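PDB 1XD7: putative HTH-type transcriptional regulator YwnA from Bacillus subtilis subsp. subtilis, which probably binds DNA through a winged helix-turn-helix domain and regulates transcription as a member of the Rrf2 family. Local coordinates for residues 113-116 with 117-120. Numbering follows the deposited sequence.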
loop_
_atom_site.group_PDB
_atom_site.type_symbol
_atom_site.label_atom_id
_atom_site.label_comp_id
_atom_site.label_asym_id
_atom_site.label_seq_id
_atom_site.Cartn_x
_atom_site.Cartn_y
_atom_site.Cartn_z
ATOM N N SER A 113 7.983 -0.254 -9.173
ATOM C CA SER A 113 8.129 1.151 -9.499
ATOM C C SER A 113 7.289 1.933 -8.487
ATOM O O SER A 113 7.751 2.903 -7.881
ATOM C CB SER A 113 7.626 1.407 -10.919
ATOM O OG SER A 113 7.596 2.793 -11.210
ATOM N N VAL A 114 6.048 1.495 -8.309
ATOM C CA VAL A 114 5.138 2.131 -7.369
ATOM C C VAL A 114 5.692 1.991 -5.970
ATOM O O VAL A 114 5.615 2.906 -5.149
ATOM C CB VAL A 114 3.755 1.468 -7.409
ATOM C CG1 VAL A 114 2.965 1.834 -6.158
ATOM C CG2 VAL A 114 3.020 1.902 -8.665
ATOM N N GLN A 115 6.245 0.820 -5.710
ATOM C CA GLN A 115 6.827 0.521 -4.424
ATOM C C GLN A 115 7.930 1.527 -4.128
ATOM O O GLN A 115 7.946 2.150 -3.068
ATOM C CB GLN A 115 7.406 -0.887 -4.455
ATOM C CG GLN A 115 8.174 -1.308 -3.217
ATOM C CD GLN A 115 7.282 -1.500 -2.014
ATOM O OE1 GLN A 115 6.140 -1.955 -2.136
ATOM N NE2 GLN A 115 7.803 -1.174 -0.837
ATOM N N ARG A 116 8.858 1.676 -5.067
ATOM C CA ARG A 116 9.969 2.599 -4.882
ATOM C C ARG A 116 9.398 3.987 -4.625
ATOM O O ARG A 116 9.885 4.714 -3.766
ATOM C CB ARG A 116 10.878 2.611 -6.120
ATOM C CG ARG A 116 11.686 1.327 -6.367
ATOM C CD ARG A 116 12.772 1.119 -5.324
ATOM N NE ARG A 116 12.280 0.391 -4.158
ATOM C CZ ARG A 116 12.079 -0.926 -4.126
ATOM N NH1 ARG A 116 12.334 -1.671 -5.197
ATOM N NH2 ARG A 116 11.611 -1.501 -3.027
ATOM N N ALA A 117 8.358 4.346 -5.365
ATOM C CA ALA A 117 7.730 5.640 -5.178
ATOM C C ALA A 117 7.281 5.744 -3.716
ATOM O O ALA A 117 7.747 6.610 -2.985
ATOM C CB ALA A 117 6.556 5.784 -6.105
ATOM N N MET A 118 6.386 4.855 -3.295
ATOM C CA MET A 118 5.920 4.835 -1.913
ATOM C C MET A 118 7.167 5.072 -1.047
ATOM O O MET A 118 7.264 6.073 -0.332
ATOM C CB MET A 118 5.292 3.457 -1.594
ATOM C CG MET A 118 4.412 3.358 -0.321
ATOM S SD MET A 118 4.967 2.132 0.939
ATOM C CE MET A 118 4.387 0.572 0.187
ATOM N N GLU A 119 8.137 4.171 -1.161
ATOM C CA GLU A 119 9.365 4.251 -0.379
ATOM C C GLU A 119 10.137 5.552 -0.493
ATOM O O GLU A 119 10.866 5.931 0.426
ATOM C CB GLU A 119 10.313 3.120 -0.746
ATOM C CG GLU A 119 9.870 1.743 -0.320
ATOM C CD GLU A 119 10.977 0.721 -0.504
ATOM O OE1 GLU A 119 11.502 0.619 -1.632
ATOM O OE2 GLU A 119 11.331 0.025 0.471
ATOM N N ASN A 120 10.007 6.236 -1.618
ATOM C CA ASN A 120 10.749 7.475 -1.775
ATOM C C ASN A 120 10.164 8.652 -0.991
ATOM O O ASN A 120 10.905 9.524 -0.539
ATOM C CB ASN A 120 10.922 7.786 -3.257
ATOM C CG ASN A 120 12.072 7.002 -3.872
ATOM O OD1 ASN A 120 12.215 6.934 -5.091
ATOM N ND2 ASN A 120 12.904 6.409 -3.021
#
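Carboxylate oxygen OE1 of Glu119 is gripped by two nitrogens of Arg116, one turn earlier on the long helix 98-122. Arg116 NE lies 2.7 Å from Glu119 OE1 and meets it nearly along the C-O axis, whereas Arg116 NH2, at 2.5 Å from the same OE1, reaches it from above the carboxylate plane. Both bonds end on one atom, so the side-on salt bridge is forked; OE1 sits in the guanidinium plane, but the two flat groups are turned 52° apart. Both hydrogen bonds are bent, near 140° at the hydrogen. Two successive bends in the arginine chain, at chi2 and chi3, bring its end beside the glutamate, and the two side chains run alongside each other in the same direction.

Gln115 flanks the glutamate as well, its NE2 packing 3.6 Å from Glu119 CG, while its OE1 lies 3.9 Å from the methyl CE of Met118. Beneath these side chains the backbone keeps helical i to i+4 bonds, the straightest from Glu119 N to Gln115 O at 2.8 Å; that from Asn120 N to Arg116 O is weak.

Met118 and Glu119 also touch Tyr77 and Leu74 of helix 73-80, respectively. The helix also packs on the second subunit, where Ser113 OG is hydrogen-bonded to Glu121 of that subunit and Met118 meets Val114 of that subunit. The i to i+3 ion pair spans about one turn of a helix that packs on the second subunit, and the positive charge of Arg116 probably favours the carboxylate form of Glu119.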